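Local coordinates for protein hyperpolarization-activated (Ih) channel (Strongylocentrotus purpuratus, PDB 2PTM) that probably forms a hyperpolarization-activated, voltage-gated potassium channel; this C-terminal part holds the C-linker and the domain that binds cAMP, at residues S6-Y10 with G44-D48; K33-Y37 with V98-D103; D36-Y40 with T161-L165. All blocks are in the same frame, centred on the assembly; numbering follows the deposited sequence.

Contact 1: S6-Y10 with G44-D48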
loop_
_atom_site.group_PDB
_atom_site.type_symbol
_atom_site.label_atom_id
_atom_site.label_comp_id
_atom_site.label_asym_id
_atom_site.label_seq_id
_atom_site.Cartn_x
_atom_site.Cartn_y
_atom_site.Cartn_z
ATOM N N SER A 6 -2.677 -25.671 -8.119
ATOM C CA SER A 6 -1.356 -25.057 -8.170
ATOM C C SER A 6 -0.747 -25.218 -9.566
ATOM O O SER A 6 -0.018 -24.346 -10.048
ATOM C CB SER A 6 -0.444 -25.674 -7.109
ATOM O OG SER A 6 -0.213 -27.049 -7.367
ATOM N N SER A 7 -1.064 -26.334 -10.216
ATOM C CA SER A 7 -0.579 -26.611 -11.564
ATOM C C SER A 7 -1.230 -25.697 -12.599
ATOM O O SER A 7 -0.561 -25.215 -13.513
ATOM C CB SER A 7 -0.834 -28.072 -11.933
ATOM O OG SER A 7 -0.169 -28.938 -11.032
ATOM N N ARG A 8 -2.536 -25.475 -12.453
ATOM C CA ARG A 8 -3.274 -24.600 -13.358
ATOM C C ARG A 8 -2.762 -23.169 -13.244
ATOM O O ARG A 8 -2.632 -22.461 -14.239
ATOM C CB ARG A 8 -4.775 -24.660 -13.058
ATOM N N GLN A 9 -2.466 -22.757 -12.016
ATOM C CA GLN A 9 -1.950 -21.425 -11.753
ATOM C C GLN A 9 -0.667 -21.199 -12.551
ATOM O O GLN A 9 -0.459 -20.123 -13.115
ATOM C CB GLN A 9 -1.670 -21.262 -10.257
ATOM C CG GLN A 9 -1.373 -19.835 -9.815
ATOM C CD GLN A 9 -2.627 -19.061 -9.458
ATOM O OE1 GLN A 9 -3.727 -19.614 -9.430
ATOM N NE2 GLN A 9 -2.466 -17.772 -9.175
ATOM N N TYR A 10 0.178 -22.229 -12.601
ATOM C CA TYR A 10 1.491 -22.148 -13.256
ATOM C C TYR A 10 1.398 -22.126 -14.780
ATOM O O TYR A 10 2.099 -21.356 -15.437
ATOM C CB TYR A 10 2.374 -23.315 -12.814
ATOM C CG TYR A 10 3.723 -23.378 -13.499
ATOM C CD1 TYR A 10 4.833 -22.766 -12.942
ATOM C CD2 TYR A 10 3.885 -24.062 -14.698
ATOM C CE1 TYR A 10 6.072 -22.826 -13.560
ATOM C CE2 TYR A 10 5.116 -24.127 -15.324
ATOM C CZ TYR A 10 6.203 -23.505 -14.750
ATOM O OH TYR A 10 7.426 -23.573 -15.371
ATOM N N GLY A 44 6.502 -26.005 -11.916
ATOM C CA GLY A 44 5.216 -26.368 -12.484
ATOM C C GLY A 44 4.027 -26.124 -11.577
ATOM O O GLY A 44 2.899 -26.488 -11.906
ATOM N N LYS A 45 4.268 -25.500 -10.434
ATOM C CA LYS A 45 3.200 -25.257 -9.477
ATOM C C LYS A 45 3.381 -23.916 -8.793
ATOM O O LYS A 45 4.458 -23.608 -8.286
ATOM C CB LYS A 45 3.150 -26.378 -8.437
ATOM C CG LYS A 45 2.677 -27.713 -8.990
ATOM C CD LYS A 45 2.789 -28.820 -7.951
ATOM C CE LYS A 45 2.117 -30.099 -8.429
ATOM N NZ LYS A 45 2.150 -31.167 -7.390
ATOM N N MET A 46 2.325 -23.114 -8.792
ATOM C CA MET A 46 2.349 -21.845 -8.087
ATOM C C MET A 46 1.250 -21.772 -7.042
ATOM O O MET A 46 0.081 -21.553 -7.360
ATOM C CB MET A 46 2.230 -20.669 -9.056
ATOM C CG MET A 46 3.429 -20.498 -9.964
ATOM S SD MET A 46 3.207 -19.134 -11.108
ATOM C CE MET A 46 3.965 -17.785 -10.207
ATOM N N PHE A 47 1.641 -21.977 -5.792
ATOM C CA PHE A 47 0.770 -21.708 -4.667
ATOM C C PHE A 47 0.910 -20.214 -4.404
ATOM O O PHE A 47 1.312 -19.467 -5.298
ATOM C CB PHE A 47 1.211 -22.538 -3.467
ATOM C CG PHE A 47 1.540 -23.966 -3.812
ATOM C CD1 PHE A 47 2.802 -24.312 -4.274
ATOM C CD2 PHE A 47 0.588 -24.963 -3.681
ATOM C CE1 PHE A 47 3.108 -25.624 -4.596
ATOM C CE2 PHE A 47 0.890 -26.276 -3.997
ATOM C CZ PHE A 47 2.150 -26.606 -4.457
ATOM N N ASP A 48 0.590 -19.764 -3.197
ATOM C CA ASP A 48 0.751 -18.345 -2.878
ATOM C C ASP A 48 1.539 -18.139 -1.588
ATOM O O ASP A 48 2.553 -17.436 -1.573
ATOM C CB ASP A 48 -0.611 -17.647 -2.791
ATOM C CG ASP A 48 -0.495 -16.132 -2.809
ATOM O OD1 ASP A 48 0.625 -15.610 -2.615
ATOM O OD2 ASP A 48 -1.526 -15.457 -3.020
HETATM O O HOH W 1 2.512 -29.706 -12.003
#

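Contact 2: K33-Y37 with V98-D103. With NCO (cobalt hexammine(III)), chain B.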
loop_
_atom_site.group_PDB
_atom_site.type_symbol
_atom_site.label_atom_id
_atom_site.label_comp_id
_atom_site.label_asym_id
_atom_site.label_seq_id
_atom_site.Cartn_x
_atom_site.Cartn_y
_atom_site.Cartn_z
ATOM N N LYS A 33 16.209 -17.516 -20.399
ATOM C CA LYS A 33 16.599 -17.260 -19.015
ATOM C C LYS A 33 15.362 -17.169 -18.129
ATOM O O LYS A 33 15.312 -17.738 -17.032
ATOM C CB LYS A 33 17.410 -15.970 -18.906
ATOM C CG LYS A 33 17.779 -15.602 -17.468
ATOM C CD LYS A 33 18.750 -14.430 -17.387
ATOM C CE LYS A 33 19.338 -14.305 -15.955
ATOM N NZ LYS A 33 19.741 -12.921 -15.642
ATOM N N ILE A 34 14.360 -16.454 -18.623
ATOM C CA ILE A 34 13.114 -16.269 -17.889
ATOM C C ILE A 34 12.343 -17.580 -17.736
ATOM O O ILE A 34 11.900 -17.915 -16.643
ATOM C CB ILE A 34 12.263 -15.189 -18.556
ATOM C CG1 ILE A 34 12.998 -13.854 -18.436
ATOM C CG2 ILE A 34 10.872 -15.114 -17.926
ATOM C CD1 ILE A 34 12.432 -12.747 -19.300
ATOM N N LEU A 35 12.199 -18.333 -18.821
ATOM C CA LEU A 35 11.515 -19.630 -18.738
ATOM C C LEU A 35 12.248 -20.591 -17.802
ATOM O O LEU A 35 11.617 -21.287 -17.009
ATOM C CB LEU A 35 11.350 -20.248 -20.127
ATOM C CG LEU A 35 10.474 -19.437 -21.086
ATOM C CD1 LEU A 35 10.462 -20.073 -22.479
ATOM C CD2 LEU A 35 9.046 -19.318 -20.540
ATOM N N ASP A 36 13.578 -20.625 -17.887
ATOM C CA ASP A 36 14.383 -21.446 -16.969
ATOM C C ASP A 36 14.175 -21.044 -15.509
ATOM O O ASP A 36 14.165 -21.892 -14.597
ATOM C CB ASP A 36 15.872 -21.309 -17.284
ATOM C CG ASP A 36 16.264 -21.978 -18.580
ATOM O OD1 ASP A 36 15.395 -22.580 -19.237
ATOM O OD2 ASP A 36 17.453 -21.891 -18.945
ATOM N N TYR A 37 14.057 -19.743 -15.277
ATOM C CA TYR A 37 13.806 -19.244 -13.923
ATOM C C TYR A 37 12.455 -19.737 -13.389
ATOM O O TYR A 37 12.373 -20.245 -12.270
ATOM C CB TYR A 37 13.895 -17.705 -13.873
ATOM C CG TYR A 37 13.513 -17.108 -12.527
ATOM C CD1 TYR A 37 14.483 -16.777 -11.584
ATOM C CD2 TYR A 37 12.179 -16.897 -12.189
ATOM C CE1 TYR A 37 14.134 -16.229 -10.350
ATOM C CE2 TYR A 37 11.824 -16.354 -10.955
ATOM C CZ TYR A 37 12.803 -16.021 -10.046
ATOM O OH TYR A 37 12.437 -15.492 -8.827
ATOM N N VAL A 98 15.358 -16.153 -5.689
ATOM C CA VAL A 98 16.153 -17.105 -6.454
ATOM C C VAL A 98 16.945 -16.318 -7.474
ATOM O O VAL A 98 16.403 -15.393 -8.094
ATOM C CB VAL A 98 15.257 -18.142 -7.192
ATOM C CG1 VAL A 98 16.053 -18.860 -8.274
ATOM C CG2 VAL A 98 14.666 -19.145 -6.208
ATOM N N PHE A 99 18.225 -16.671 -7.630
ATOM C CA PHE A 99 19.084 -16.104 -8.663
ATOM C C PHE A 99 19.724 -17.226 -9.499
ATOM O O PHE A 99 19.768 -18.390 -9.081
ATOM C CB PHE A 99 20.181 -15.203 -8.053
ATOM C CG PHE A 99 19.672 -13.883 -7.515
ATOM C CD1 PHE A 99 19.718 -12.726 -8.298
ATOM C CD2 PHE A 99 19.172 -13.791 -6.224
ATOM C CE1 PHE A 99 19.256 -11.514 -7.820
ATOM C CE2 PHE A 99 18.706 -12.575 -5.722
ATOM C CZ PHE A 99 18.750 -11.428 -6.527
ATOM N N GLN A 100 20.216 -16.853 -10.677
ATOM C CA GLN A 100 20.736 -17.793 -11.665
ATOM C C GLN A 100 22.240 -17.642 -11.843
ATOM O O GLN A 100 22.804 -16.614 -11.487
ATOM C CB GLN A 100 20.023 -17.571 -13.004
ATOM C CG GLN A 100 18.581 -18.096 -12.992
ATOM C CD GLN A 100 17.757 -17.609 -14.154
ATOM O OE1 GLN A 100 17.475 -16.419 -14.264
ATOM N NE2 GLN A 100 17.342 -18.535 -15.028
ATOM N N PRO A 101 22.897 -18.673 -12.397
ATOM C CA PRO A 101 24.343 -18.629 -12.628
ATOM C C PRO A 101 24.771 -17.344 -13.338
ATOM O O PRO A 101 24.111 -16.927 -14.298
ATOM C CB PRO A 101 24.581 -19.841 -13.530
ATOM C CG PRO A 101 23.534 -20.792 -13.144
ATOM C CD PRO A 101 22.321 -19.977 -12.777
ATOM N N ALA A 102 25.845 -16.730 -12.836
ATOM C CA ALA A 102 26.411 -15.489 -13.366
ATOM C C ALA A 102 25.636 -14.201 -13.010
ATOM O O ALA A 102 26.078 -13.102 -13.344
ATOM C CB ALA A 102 26.676 -15.597 -14.889
ATOM N N ASP A 103 24.494 -14.322 -12.332
ATOM C CA ASP A 103 23.782 -13.135 -11.848
ATOM C C ASP A 103 24.615 -12.388 -10.810
ATOM O O ASP A 103 25.172 -12.997 -9.898
ATOM C CB ASP A 103 22.455 -13.507 -11.182
ATOM C CG ASP A 103 21.343 -13.769 -12.170
ATOM O OD1 ASP A 103 21.551 -13.570 -13.391
ATOM O OD2 ASP A 103 20.251 -14.174 -11.711
HETATM CO CO NCO B . 13.909 -26.244 -20.401
HETATM N N1 NCO B . 12.107 -27.313 -19.895
HETATM N N2 NCO B . 14.475 -27.817 -21.781
HETATM N N3 NCO B . 13.005 -25.054 -22.048
HETATM N N4 NCO B . 15.045 -27.351 -18.653
HETATM N N5 NCO B . 15.756 -25.214 -20.870
HETATM N N6 NCO B . 13.282 -24.666 -18.961
HETATM O O HOH W 2 13.871 -14.001 -6.887
#

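Contact 3: D36-Y40 with T161-L165. With NCO (cobalt hexammine(III)), chain B.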
loop_
_atom_site.group_PDB
_atom_site.type_symbol
_atom_site.label_atom_id
_atom_site.label_comp_id
_atom_site.label_asym_id
_atom_site.label_seq_id
_atom_site.Cartn_x
_atom_site.Cartn_y
_atom_site.Cartn_z
ATOM N N ASP A 36 13.578 -20.625 -17.887
ATOM C CA ASP A 36 14.383 -21.446 -16.969
ATOM C C ASP A 36 14.175 -21.044 -15.509
ATOM O O ASP A 36 14.165 -21.892 -14.597
ATOM C CB ASP A 36 15.872 -21.309 -17.284
ATOM C CG ASP A 36 16.264 -21.978 -18.580
ATOM O OD1 ASP A 36 15.395 -22.580 -19.237
ATOM O OD2 ASP A 36 17.453 -21.891 -18.945
ATOM N N TYR A 37 14.057 -19.743 -15.277
ATOM C CA TYR A 37 13.806 -19.244 -13.923
ATOM C C TYR A 37 12.455 -19.737 -13.389
ATOM O O TYR A 37 12.373 -20.245 -12.270
ATOM C CB TYR A 37 13.895 -17.705 -13.873
ATOM C CG TYR A 37 13.513 -17.108 -12.527
ATOM C CD1 TYR A 37 14.483 -16.777 -11.584
ATOM C CD2 TYR A 37 12.179 -16.897 -12.189
ATOM C CE1 TYR A 37 14.134 -16.229 -10.350
ATOM C CE2 TYR A 37 11.824 -16.354 -10.955
ATOM C CZ TYR A 37 12.803 -16.021 -10.046
ATOM O OH TYR A 37 12.437 -15.492 -8.827
ATOM N N TYR A 38 11.395 -19.604 -14.182
ATOM C CA TYR A 38 10.078 -20.046 -13.713
ATOM C C TYR A 38 10.078 -21.537 -13.442
ATOM O O TYR A 38 9.504 -21.994 -12.458
ATOM C CB TYR A 38 8.972 -19.708 -14.715
ATOM C CG TYR A 38 8.401 -18.314 -14.543
ATOM C CD1 TYR A 38 8.919 -17.242 -15.251
ATOM C CD2 TYR A 38 7.351 -18.074 -13.664
ATOM C CE1 TYR A 38 8.408 -15.965 -15.091
ATOM C CE2 TYR A 38 6.833 -16.799 -13.498
ATOM C CZ TYR A 38 7.365 -15.752 -14.220
ATOM O OH TYR A 38 6.863 -14.481 -14.075
ATOM N N GLU A 39 10.713 -22.298 -14.326
ATOM C CA GLU A 39 10.760 -23.741 -14.154
ATOM C C GLU A 39 11.535 -24.088 -12.892
ATOM O O GLU A 39 11.105 -24.923 -12.097
ATOM C CB GLU A 39 11.413 -24.430 -15.354
ATOM C CG GLU A 39 11.472 -25.953 -15.174
ATOM C CD GLU A 39 12.298 -26.651 -16.233
ATOM O OE1 GLU A 39 13.415 -26.181 -16.527
ATOM O OE2 GLU A 39 11.833 -27.674 -16.773
ATOM N N TYR A 40 12.684 -23.447 -12.707
ATOM C CA TYR A 40 13.538 -23.753 -11.558
ATOM C C TYR A 40 12.869 -23.380 -10.246
ATOM O O TYR A 40 12.886 -24.149 -9.276
ATOM C CB TYR A 40 14.890 -23.038 -11.649
ATOM C CG TYR A 40 15.808 -23.421 -10.510
ATOM C CD1 TYR A 40 16.707 -24.480 -10.636
ATOM C CD2 TYR A 40 15.754 -22.754 -9.294
ATOM C CE1 TYR A 40 17.543 -24.841 -9.578
ATOM C CE2 TYR A 40 16.580 -23.110 -8.241
ATOM C CZ TYR A 40 17.472 -24.149 -8.389
ATOM O OH TYR A 40 18.288 -24.498 -7.330
ATOM N N THR A 161 26.222 -20.783 -9.162
ATOM C CA THR A 161 25.221 -21.807 -9.426
ATOM C C THR A 161 23.863 -21.129 -9.355
ATOM O O THR A 161 23.794 -19.924 -9.149
ATOM C CB THR A 161 25.255 -22.889 -8.338
ATOM O OG1 THR A 161 24.922 -22.299 -7.075
ATOM C CG2 THR A 161 26.645 -23.528 -8.230
ATOM N N TYR A 162 22.784 -21.884 -9.534
ATOM C CA TYR A 162 21.484 -21.386 -9.104
ATOM C C TYR A 162 21.585 -21.171 -7.599
ATOM O O TYR A 162 22.174 -21.996 -6.896
ATOM C CB TYR A 162 20.374 -22.400 -9.420
ATOM C CG TYR A 162 19.751 -22.179 -10.774
ATOM C CD1 TYR A 162 20.351 -22.673 -11.922
ATOM C CD2 TYR A 162 18.568 -21.452 -10.904
ATOM C CE1 TYR A 162 19.787 -22.461 -13.169
ATOM C CE2 TYR A 162 18.002 -21.227 -12.134
ATOM C CZ TYR A 162 18.615 -21.734 -13.268
ATOM O OH TYR A 162 18.056 -21.516 -14.499
ATOM N N CYS A 163 21.017 -20.077 -7.099
ATOM C CA CYS A 163 21.070 -19.783 -5.669
ATOM C C CYS A 163 19.685 -19.513 -5.138
ATOM O O CYS A 163 18.918 -18.770 -5.743
ATOM C CB CYS A 163 21.965 -18.571 -5.378
ATOM S SG CYS A 163 23.718 -18.900 -5.697
ATOM N N THR A 164 19.372 -20.129 -4.011
ATOM C CA THR A 164 18.150 -19.808 -3.306
ATOM C C THR A 164 18.567 -19.066 -2.047
ATOM O O THR A 164 19.339 -19.578 -1.234
ATOM C CB THR A 164 17.351 -21.071 -2.983
ATOM O OG1 THR A 164 18.182 -21.979 -2.257
ATOM C CG2 THR A 164 16.918 -21.752 -4.268
ATOM N N LEU A 165 18.074 -17.844 -1.919
ATOM C CA LEU A 165 18.476 -16.935 -0.852
ATOM C C LEU A 165 17.249 -16.495 -0.070
ATOM O O LEU A 165 16.115 -16.579 -0.571
ATOM C CB LEU A 165 19.138 -15.683 -1.451
ATOM C CG LEU A 165 20.249 -15.917 -2.473
ATOM C CD1 LEU A 165 20.746 -14.593 -3.044
ATOM C CD2 LEU A 165 21.384 -16.683 -1.807
HETATM CO CO NCO B . 13.909 -26.244 -20.401
HETATM N N1 NCO B . 12.107 -27.313 -19.895
HETATM N N2 NCO B . 14.475 -27.817 -21.781
HETATM N N3 NCO B . 13.005 -25.054 -22.048
HETATM N N4 NCO B . 15.045 -27.351 -18.653
HETATM N N5 NCO B . 15.756 -25.214 -20.870
HETATM N N6 NCO B . 13.282 -24.666 -18.961
HETATM O O HOH W 3 19.139 -22.903 -16.714
#

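Contact 1: S6-Y10 with G44-D48
The loop G44-D48, extended from K45 to F47, passes the first turns of helix 5-23, closest at S7 and K45, whose CA atoms are 4.5 Å apart. Its main bond joins backbone to backbone: M46 N donates to S6 O at 2.9 Å, nearly straight at 166°. Within the helix S6 O receives only a weak bond from Y10 N, and M46 N is its stronger partner. Two CA-H...O contacts accompany it: K45 CA to the same S6 O at 3.4 Å, and S7 CA to G44 O at 3.5 Å.

G44 suits its place twice over. Its positive phi of 89° would force a CB against the preceding carbonyl, and its bare CA rests 3.4 Å from the centroid of the Y10 ring, a CH-pi contact almost along the ring normal. M46 CG meets the edge of the same ring, 4.0 Å from Y10 CD1, while the CG of Q9 lies 3.3 Å from M46 O. Small S6 brings its CB over the face of F47, 3.8 Å from the centroid. K45 lays its methylene chain along the two serines, with CG 3.4 Å from S6 OG, and leads its amine away. A water bridges S7 OG (3.0 Å) and G44 O (3.2 Å).

Outside the pair, Y10 packs on E39 and Y42 of helix 28-42, S6 N bonds to E19 of the second subunit, and F47 packs on Y23 of that subunit. One direct backbone hydrogen bond, a water bridge and close CH-pi contacts make this C-linker contact, with no charge pair across it.

Contact 2: K33-Y37 with V98-D103
K33 and D103 form a salt bridge, NZ to OD1 at 3.0 Å; the long lysine, all its chi angles t, spans the gap, and its amine pairs still more strongly with D63 of the third subunit. Q100 NE2 donates to K33 O at 3.0 Å and 166°, sharing that carbonyl with the helical bond from Y37 N, and also bonds to the hydroxyl of Y162. The amide and carboxylate both come from a type II beta turn, Q100 to D103, which joins strand 95-99 to strand 104-106 in the beta roll of the cyclic nucleotide-binding domain. P101 and A102 hold its corners, and D103 OD2 accepts from Q100 N at 2.9 Å. Y37 meets the strand with its ring edge, CE1 3.3 Å from V98 O and 3.9 Å from V98 CB. Its hydroxyl bonds to R41, and a water links Y37 OH to V98 N. I60 of the third subunit packs on both Y37 and Q100.

Contact 3: D36-Y40 with T161-L165
T161 begins the segment without touching the helix; its OG1 donates to Y162 O at 2.8 Å and is also tied to I122 N. Y162 makes most of the contact. Its ring lies against that of Y40 in an offset stack, centroids 4.1 Å apart and planes 20° from parallel, with CD2 of Y162 3.4 Å from CG of Y40. The CB of Y162 adds a CH-pi contact, 4.0 Å from the Y40 centroid. Two broad flat rings suit this spot because the backbones are far apart: even the nearest CA atoms, those of Y40 and Y162, are separated by 8.6 Å.

The hydroxyl of Y162 reaches the start of the helix segment, 3.5 Å from D36 CB. It bonds to Q100 NE2, and a water at 2.8 Å from Y162 OH donates to D36 OD2 at 3.0 Å. The other carboxylate oxygen of D36, with E39, binds a cobalt hexammine: its N6 donates to D36 OD1 at 3.0 Å and to E39 OE1 at 2.9 Å.

C163 turns its side chain away from the helix as the strand begins. T164 presents its methyl to the edge of Y40, CG2 to CE2 at 4.2 Å, while its OG1 bonds to Q119; threonine suits the place, with a methyl for the ring and a hydroxyl for Q119. L165 packs on F99, F116 and I118. Helix 28-42 lies beside strands 95-99 and 163-169, where Y40 also packs on V98, with helix 5-23 touching Y38 and E39.

Contacts 2 and 3 are close companions, their centres 5 Å apart. They share D36 and Y37 on helix 28-42 and reach the neighbouring antiparallel strands 95-99 and 163-169 of one sheet, F99 O bonding to C163 N. Contact 1 lies 19 Å from contact 2 and 16 Å from contact 3, centre to centre, yet touches the latter where Y10 packs on E39 and Y38. Along the chain the order is 6-10, 33-40, 44-48, 98-103, 161-165. Contact 1 thus closes the helical C-linker on itself, whereas the other two join the linker to the cyclic nucleotide-binding domain, whose cAMP pocket lies away from all three.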